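Local coordinates for interferon-activable protein 202 (Mus musculus, PDB 4L5R) that binds double-stranded DNA without sequence specificity through its first HIN-200 domain and inhibits activation of the AIM2 inflammasome, at residues 108-120 with 143-155. Sequence-based numbering, arbitrary orientation. Where two conformers were deposited one is given.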
ATOM      1  N   LYS A 108      -8.923  -4.836  -6.161  1.00 32.07           N
ATOM      2  CA  LYS A 108      -9.018  -5.895  -5.156  1.00 32.16           C
ATOM      3  C   LYS A 108      -8.235  -7.133  -5.545  1.00 34.13           C
ATOM      4  O   LYS A 108      -8.029  -8.024  -4.726  1.00 37.83           O
ATOM      5  CB  LYS A 108     -10.484  -6.285  -4.918  1.00 36.31           C
ATOM      6  CG  LYS A 108     -11.318  -5.149  -4.330  1.00 45.98           C
ATOM      7  CD  LYS A 108     -12.599  -5.650  -3.673  1.00 56.95           C
ATOM      8  CE  LYS A 108     -13.629  -6.098  -4.693  1.00 65.50           C
ATOM      9  NZ  LYS A 108     -14.951  -6.344  -4.047  1.00 70.39           N
ATOM     10  N   GLU A 109      -7.815  -7.200  -6.805  1.00 31.01           N
ATOM     11  CA  GLU A 109      -7.147  -8.394  -7.286  1.00 29.81           C
ATOM     12  C   GLU A 109      -5.656  -8.411  -6.955  1.00 31.08           C
ATOM     13  O   GLU A 109      -5.030  -7.372  -6.762  1.00 30.91           O
ATOM     14  CB  GLU A 109      -7.386  -8.568  -8.791  1.00 36.53           C
ATOM     15  CG  GLU A 109      -8.791  -9.069  -9.098  1.00 49.73           C
ATOM     16  CD  GLU A 109      -9.085  -9.135 -10.581  1.00 61.44           C
ATOM     17  OE1 GLU A 109      -8.340  -8.503 -11.364  1.00 55.03           O
ATOM     18  OE2 GLU A 109     -10.062  -9.820 -10.958  1.00 68.18           O
ATOM     19  N   THR A 110      -5.091  -9.607  -6.866  1.00 25.86           N
ATOM     20  CA  THR A 110      -3.664  -9.729  -6.675  1.00 26.68           C
ATOM     21  C   THR A 110      -3.034 -10.292  -7.939  1.00 28.64           C
ATOM     22  O   THR A 110      -3.538 -11.249  -8.512  1.00 27.29           O
ATOM     23  CB  THR A 110      -3.337 -10.640  -5.479  1.00 26.22           C
ATOM     24  OG1 THR A 110      -3.803 -10.018  -4.275  1.00 25.56           O
ATOM     25  CG2 THR A 110      -1.840 -10.861  -5.389  1.00 23.43           C
ATOM     26  N   LEU A 111      -1.954  -9.662  -8.387  1.00 29.35           N
ATOM     27  CA  LEU A 111      -1.207 -10.135  -9.542  1.00 27.55           C
ATOM     28  C   LEU A 111      -0.626 -11.521  -9.298  1.00 34.22           C
ATOM     29  O   LEU A 111      -0.203 -11.851  -8.176  1.00 28.91           O
ATOM     30  CB  LEU A 111      -0.032  -9.201  -9.805  1.00 29.35           C
ATOM     31  CG  LEU A 111      -0.240  -7.841 -10.436  1.00 40.85           C
ATOM     32  CD1 LEU A 111       1.128  -7.244 -10.676  1.00 51.24           C
ATOM     33  CD2 LEU A 111      -1.003  -7.987 -11.750  1.00 47.76           C
ATOM     34  N   LYS A 112      -0.580 -12.320 -10.357  1.00 28.71           N
ATOM     35  CA  LYS A 112       0.127 -13.596 -10.320  1.00 24.38           C
ATOM     36  C   LYS A 112       1.604 -13.387  -9.967  1.00 26.45           C
ATOM     37  O   LYS A 112       2.248 -12.437 -10.424  1.00 26.31           O
ATOM     38  CB  LYS A 112       0.017 -14.306 -11.671  1.00 27.68           C
ATOM     39  CG  LYS A 112      -1.360 -14.873 -11.983  1.00 36.54           C
ATOM     40  CD  LYS A 112      -1.802 -15.890 -10.949  1.00 48.97           C
ATOM     41  CE  LYS A 112      -3.028 -16.654 -11.427  1.00 62.10           C
ATOM     42  NZ  LYS A 112      -3.541 -17.589 -10.389  1.00 61.48           N
ATOM     43  N   ILE A 113       2.131 -14.282  -9.148  1.00 24.23           N
ATOM     44  CA  ILE A 113       3.526 -14.210  -8.755  1.00 26.36           C
ATOM     45  C   ILE A 113       4.465 -14.270  -9.954  1.00 33.90           C
ATOM     46  O   ILE A 113       5.468 -13.546 -10.001  1.00 27.86           O
ATOM     47  CB  ILE A 113       3.850 -15.299  -7.724  1.00 30.13           C
ATOM     48  CG1 ILE A 113       3.180 -14.932  -6.394  1.00 25.07           C
ATOM     49  CG2 ILE A 113       5.367 -15.451  -7.541  1.00 28.03           C
ATOM     50  CD1 ILE A 113       3.391 -15.967  -5.305  1.00 24.99           C
ATOM     51  N   SER A 114       4.140 -15.107 -10.939  1.00 30.20           N
ATOM     52  CA  SER A 114       4.990 -15.162 -12.111  1.00 34.37           C
ATOM     53  C   SER A 114       5.010 -13.791 -12.797  1.00 32.33           C
ATOM     54  O   SER A 114       6.055 -13.366 -13.284  1.00 37.75           O
ATOM     55  CB  SER A 114       4.608 -16.311 -13.064  1.00 37.97           C
ATOM     56  OG  SER A 114       3.304 -16.143 -13.587  1.00 53.84           O
ATOM     57  N   LYS A 115       3.883 -13.071 -12.791  1.00 29.92           N
ATOM     58  CA  LYS A 115       3.833 -11.740 -13.396  1.00 33.88           C
ATOM     59  C   LYS A 115       4.565 -10.707 -12.534  1.00 36.65           C
ATOM     60  O   LYS A 115       5.211  -9.785 -13.051  1.00 29.96           O
ATOM     61  CB  LYS A 115       2.384 -11.297 -13.646  1.00 32.07           C
ATOM     62  CG  LYS A 115       1.710 -11.962 -14.853  1.00 42.30           C
ATOM     63  CD  LYS A 115       2.332 -11.506 -16.168  1.00 48.86           C
ATOM     64  N   ILE A 116       4.459 -10.849 -11.219  1.00 30.09           N
ATOM     65  CA  ILE A 116       5.184  -9.955 -10.331  1.00 29.15           C
ATOM     66  C   ILE A 116       6.680  -9.978 -10.645  1.00 25.67           C
ATOM     67  O   ILE A 116       7.325  -8.917 -10.716  1.00 27.98           O
ATOM     68  CB  ILE A 116       4.919 -10.294  -8.842  1.00 24.57           C
ATOM     69  CG1 ILE A 116       3.513  -9.815  -8.444  1.00 30.91           C
ATOM     70  CG2 ILE A 116       5.978  -9.659  -7.947  1.00 29.62           C
ATOM     71  CD1 ILE A 116       3.034 -10.360  -7.095  1.00 27.57           C
ATOM     72  N   LYS A 117       7.211 -11.183 -10.882  1.00 25.75           N
ATOM     73  CA  LYS A 117       8.639 -11.377 -11.102  1.00 33.63           C
ATOM     74  C   LYS A 117       9.175 -10.673 -12.348  1.00 37.46           C
ATOM     75  O   LYS A 117      10.380 -10.443 -12.472  1.00 41.70           O
ATOM     76  CB  LYS A 117       8.976 -12.874 -11.142  1.00 33.31           C
ATOM     77  CG  LYS A 117       8.829 -13.588  -9.780  1.00 32.22           C
ATOM     78  CD  LYS A 117       9.183 -15.072  -9.890  1.00 35.43           C
ATOM     79  CE  LYS A 117       9.099 -15.776  -8.538  1.00 33.25           C
ATOM     80  NZ  LYS A 117       9.493 -17.213  -8.633  1.00 32.08           N
ATOM     81  N   GLU A 118       8.286 -10.324 -13.266  1.00 35.69           N
ATOM     82  CA  GLU A 118       8.699  -9.676 -14.510  1.00 35.55           C
ATOM     83  C   GLU A 118       8.791  -8.154 -14.393  1.00 39.91           C
ATOM     84  O   GLU A 118       9.294  -7.487 -15.300  1.00 40.40           O
ATOM     85  CB  GLU A 118       7.748 -10.062 -15.641  1.00 40.00           C
ATOM     86  CG  GLU A 118       7.733 -11.559 -15.942  1.00 38.35           C
ATOM     87  N   LEU A 119       8.304  -7.603 -13.282  1.00 30.21           N
ATOM     88  CA  LEU A 119       8.329  -6.154 -13.088  1.00 30.56           C
ATOM     89  C   LEU A 119       9.746  -5.668 -12.797  1.00 31.78           C
ATOM     90  O   LEU A 119      10.628  -6.476 -12.509  1.00 35.36           O
ATOM     91  CB  LEU A 119       7.375  -5.731 -11.966  1.00 33.01           C
ATOM     92  CG  LEU A 119       5.914  -6.132 -12.182  1.00 34.45           C
ATOM     93  CD1 LEU A 119       5.050  -5.680 -11.018  1.00 34.62           C
ATOM     94  CD2 LEU A 119       5.392  -5.565 -13.504  1.00 42.37           C
ATOM     95  N   ASP A 120       9.956  -4.357 -12.888  1.00 31.37           N
ATOM     96  CA  ASP A 120      11.267  -3.753 -12.631  1.00 39.50           C
ATOM     97  C   ASP A 120      11.620  -3.841 -11.154  1.00 38.38           C
ATOM     98  O   ASP A 120      10.740  -3.737 -10.301  1.00 30.33           O
ATOM     99  CB  ASP A 120      11.269  -2.271 -13.020  1.00 43.05           C
ATOM    100  CG  ASP A 120      11.136  -2.044 -14.522  1.00 47.47           C
ATOM    101  OD1 ASP A 120      11.439  -2.964 -15.309  1.00 44.83           O
ATOM    102  OD2 ASP A 120      10.744  -0.922 -14.909  1.00 47.44           O
ATOM    103  N   PHE A 143       9.007 -15.465   4.629  1.00 21.58           N
ATOM    104  CA  PHE A 143       7.848 -16.254   4.247  1.00 25.42           C
ATOM    105  C   PHE A 143       8.150 -16.835   2.881  1.00 23.97           C
ATOM    106  O   PHE A 143       8.881 -16.236   2.100  1.00 28.71           O
ATOM    107  CB  PHE A 143       6.602 -15.380   4.074  1.00 29.82           C
ATOM    108  CG  PHE A 143       6.146 -14.677   5.321  1.00 26.79           C
ATOM    109  CD1 PHE A 143       6.685 -13.454   5.677  1.00 23.91           C
ATOM    110  CD2 PHE A 143       5.154 -15.225   6.116  1.00 32.59           C
ATOM    111  CE1 PHE A 143       6.252 -12.787   6.806  1.00 29.29           C
ATOM    112  CE2 PHE A 143       4.714 -14.559   7.265  1.00 33.27           C
ATOM    113  CZ  PHE A 143       5.265 -13.343   7.605  1.00 27.62           C
ATOM    114  N   LYS A 144       7.590 -18.002   2.605  1.00 22.42           N
ATOM    115  CA  LYS A 144       7.472 -18.458   1.228  1.00 21.66           C
ATOM    116  C   LYS A 144       5.996 -18.335   0.905  1.00 24.56           C
ATOM    117  O   LYS A 144       5.163 -19.034   1.501  1.00 28.40           O
ATOM    118  CB  LYS A 144       7.927 -19.915   1.114  1.00 25.29           C
ATOM    119  CG  LYS A 144       7.794 -20.493  -0.281  1.00 29.75           C
ATOM    120  CD  LYS A 144       8.270 -21.951  -0.287  1.00 38.98           C
ATOM    121  CE  LYS A 144       8.104 -22.590  -1.648  1.00 37.38           C
ATOM    122  NZ  LYS A 144       8.537 -24.034  -1.624  1.00 46.36           N
ATOM    123  N   ILE A 145       5.657 -17.410   0.009  1.00 23.33           N
ATOM    124  CA  ILE A 145       4.277 -17.281  -0.423  1.00 19.39           C
ATOM    125  C   ILE A 145       4.102 -17.909  -1.807  1.00 23.36           C
ATOM    126  O   ILE A 145       5.071 -18.107  -2.532  1.00 25.56           O
ATOM    127  CB  ILE A 145       3.810 -15.817  -0.441  1.00 19.52           C
ATOM    128  CG1 ILE A 145       4.692 -14.960  -1.358  1.00 19.09           C
ATOM    129  CG2 ILE A 145       3.804 -15.248   0.986  1.00 26.24           C
ATOM    130  CD1 ILE A 145       4.095 -13.544  -1.664  1.00 24.11           C
ATOM    131  N   LYS A 146       2.866 -18.228  -2.163  1.00 22.28           N
ATOM    132  CA  LYS A 146       2.614 -18.923  -3.418  1.00 29.84           C
ATOM    133  C   LYS A 146       1.218 -18.631  -3.929  1.00 32.05           C
ATOM    134  O   LYS A 146       0.337 -18.211  -3.174  1.00 28.94           O
ATOM    135  CB  LYS A 146       2.755 -20.431  -3.211  1.00 28.41           C
ATOM    136  CG  LYS A 146       1.717 -21.009  -2.265  1.00 32.25           C
ATOM    137  CD  LYS A 146       1.740 -22.526  -2.284  1.00 42.92           C
ATOM    138  CE  LYS A 146       0.729 -23.105  -1.309  1.00 55.05           C
ATOM    139  NZ  LYS A 146       0.673 -24.596  -1.388  1.00 64.97           N
ATOM    140  N   ASP A 147       1.030 -18.849  -5.224  1.00 26.70           N
ATOM    141  CA  ASP A 147      -0.294 -18.964  -5.797  1.00 28.13           C
ATOM    142  C   ASP A 147      -0.293 -20.281  -6.585  1.00 35.03           C
ATOM    143  O   ASP A 147       0.646 -21.070  -6.466  1.00 34.85           O
ATOM    144  CB  ASP A 147      -0.669 -17.731  -6.641  1.00 33.21           C
ATOM    145  CG  ASP A 147       0.348 -17.408  -7.738  1.00 35.85           C
ATOM    146  OD1 ASP A 147       0.964 -18.346  -8.293  1.00 33.70           O
ATOM    147  OD2 ASP A 147       0.509 -16.206  -8.076  1.00 30.75           O
ATOM    148  N   ASN A 148      -1.335 -20.516  -7.372  0.57 30.41           N
ATOM    149  CA  ASN A 148      -1.482 -21.784  -8.078  0.57 39.52           C
ATOM    150  C   ASN A 148      -0.315 -22.138  -9.005  0.57 41.50           C
ATOM    151  O   ASN A 148      -0.088 -23.312  -9.300  0.57 42.15           O
ATOM    152  CB  ASN A 148      -2.808 -21.813  -8.849  0.57 47.08           C
ATOM    153  CG  ASN A 148      -3.073 -20.519  -9.607  0.57 51.34           C
ATOM    154  OD1 ASN A 148      -2.158 -19.912 -10.165  0.57 52.68           O
ATOM    155  ND2 ASN A 148      -4.333 -20.087  -9.619  0.57 53.00           N
ATOM    156  N   GLU A 149       0.430 -21.130  -9.452  0.57 38.52           N
ATOM    157  CA  GLU A 149       1.440 -21.350 -10.486  0.57 35.98           C
ATOM    158  C   GLU A 149       2.898 -21.067 -10.079  0.57 37.48           C
ATOM    159  O   GLU A 149       3.821 -21.552 -10.726  0.57 35.08           O
ATOM    160  CB  GLU A 149       1.050 -20.603 -11.782  0.57 28.98           C
ATOM    161  CG  GLU A 149      -0.241 -21.141 -12.412  0.57 37.21           C
ATOM    162  CD  GLU A 149      -0.686 -20.381 -13.659  0.57 44.12           C
ATOM    163  OE1 GLU A 149      -0.550 -19.139 -13.678  0.57 41.96           O
ATOM    164  OE2 GLU A 149      -1.179 -21.028 -14.620  0.57 43.91           O
ATOM    165  N   ASP A 150       3.109 -20.316  -8.999  1.00 30.69           N
ATOM    166  CA  ASP A 150       4.462 -19.933  -8.595  1.00 26.69           C
ATOM    167  C   ASP A 150       4.607 -19.574  -7.107  1.00 26.65           C
ATOM    168  O   ASP A 150       3.619 -19.484  -6.382  1.00 31.66           O
ATOM    169  CB  ASP A 150       4.970 -18.786  -9.481  1.00 26.53           C
ATOM    170  CG  ASP A 150       6.492 -18.742  -9.567  1.00 36.50           C
ATOM    171  OD1 ASP A 150       7.149 -19.671  -9.043  1.00 42.49           O
ATOM    172  OD2 ASP A 150       7.030 -17.783 -10.167  1.00 44.58           O
ATOM    173  N   ASN A 151       5.847 -19.399  -6.665  1.00 27.56           N
ATOM    174  CA  ASN A 151       6.123 -19.003  -5.283  1.00 23.66           C
ATOM    175  C   ASN A 151       7.245 -17.981  -5.250  1.00 26.27           C
ATOM    176  O   ASN A 151       7.988 -17.839  -6.219  1.00 30.02           O
ATOM    177  CB  ASN A 151       6.470 -20.217  -4.425  1.00 27.46           C
ATOM    178  CG  ASN A 151       7.705 -20.941  -4.919  1.00 39.27           C
ATOM    179  OD1 ASN A 151       8.822 -20.459  -4.754  1.00 39.49           O
ATOM    180  ND2 ASN A 151       7.506 -22.100  -5.541  1.00 38.58           N
ATOM    181  N   ILE A 152       7.364 -17.253  -4.142  1.00 26.94           N
ATOM    182  CA  ILE A 152       8.401 -16.247  -4.028  1.00 24.17           C
ATOM    183  C   ILE A 152       8.695 -16.012  -2.546  1.00 25.54           C
ATOM    184  O   ILE A 152       7.827 -16.191  -1.693  1.00 25.07           O
ATOM    185  CB  ILE A 152       7.999 -14.931  -4.755  1.00 27.69           C
ATOM    186  CG1 ILE A 152       9.193 -13.970  -4.842  1.00 30.02           C
ATOM    187  CG2 ILE A 152       6.793 -14.297  -4.094  1.00 29.05           C
ATOM    188  CD1 ILE A 152       8.937 -12.691  -5.655  1.00 28.86           C
ATOM    189  N   LYS A 153       9.930 -15.643  -2.240  1.00 24.37           N
ATOM    190  CA  LYS A 153      10.310 -15.372  -0.854  1.00 27.42           C
ATOM    191  C   LYS A 153       9.947 -13.944  -0.446  1.00 27.36           C
ATOM    192  O   LYS A 153      10.152 -13.005  -1.210  1.00 24.75           O
ATOM    193  CB  LYS A 153      11.807 -15.585  -0.683  1.00 30.24           C
ATOM    194  CG  LYS A 153      12.304 -15.475   0.737  1.00 36.20           C
ATOM    195  CD  LYS A 153      13.806 -15.282   0.712  1.00 39.87           C
ATOM    196  CE  LYS A 153      14.480 -16.075   1.781  1.00 36.21           C
ATOM    197  NZ  LYS A 153      15.950 -15.916   1.644  1.00 44.83           N
ATOM    198  N   VAL A 154       9.399 -13.795   0.755  1.00 23.81           N
ATOM    199  CA  VAL A 154       9.140 -12.481   1.329  1.00 23.44           C
ATOM    200  C   VAL A 154      10.082 -12.281   2.506  1.00 32.66           C
ATOM    201  O   VAL A 154      10.167 -13.136   3.393  1.00 31.60           O
ATOM    202  CB  VAL A 154       7.684 -12.351   1.808  1.00 19.37           C
ATOM    203  CG1 VAL A 154       7.443 -10.982   2.454  1.00 25.98           C
ATOM    204  CG2 VAL A 154       6.714 -12.562   0.613  1.00 24.94           C
ATOM    205  N   VAL A 155      10.800 -11.162   2.487  1.00 24.78           N
ATOM    206  CA  VAL A 155      11.716 -10.784   3.554  1.00 24.58           C
ATOM    207  C   VAL A 155      11.226  -9.541   4.288  1.00 29.13           C
ATOM    208  O   VAL A 155      11.175  -8.447   3.714  1.00 25.42           O
ATOM    209  CB  VAL A 155      13.154 -10.559   3.012  1.00 20.20           C
ATOM    210  CG1 VAL A 155      14.088 -10.062   4.123  1.00 28.01           C
ATOM    211  CG2 VAL A 155      13.708 -11.872   2.395  1.00 22.94           C
TER
HETATM  212  O   HOH W   1      -0.771 -14.193  -6.853  1.00 28.30           O
HETATM  213  O   HOH W   2       2.148 -17.124 -10.640  1.00 32.08           O
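Ile113, at the start of the short helix 113-116, packs against the beta hairpin of strands 141-146 and 151-156. The hairpin belongs to the second of two OB-type beta folds in this HIN-200 domain. Asp147 in its turn meets the helix N-terminus through one direct hydrogen bond and two waters. Ile113 N gives Asp147 OD2 a nearly straight bond of 2.7 Å (175°) on the syn lone pair. Asp147 CG sits between its own backbone N and carbonyl carbon (chi1 55°), and OD1 accepts hydrogen bonds from Glu149 N and Asp150 N, an Asx turn and an Asx motif. Two waters widen the link: one joins Leu111 O to Asp147 OD2, the other Ser114 N to Asp147 OD1. Replacing Asp147 by alanine removes the carboxylate, which would probably leave Ile113 N without its acceptor and Glu149 N and Asp150 N without the bonds that shape the turn. Apolar packing lies alongside. Ile113 CG2 rests 3.9 Å from Ile152 CB, and Ile113 CD1 reaches Lys146 CA at 3.6 Å. Leu187 of strand 186-188 touches Ile152 from elsewhere in the fold. A salt bridge lies beside this packing. Lys117 NZ, at the end of a chain extended beyond CG, meets Asp150 OD2 at 3.0 Å, from above the carboxylate plane. Lys117 NZ also donates to Asn151 O at 2.9 Å, nearly in line with the C=O bond (172°).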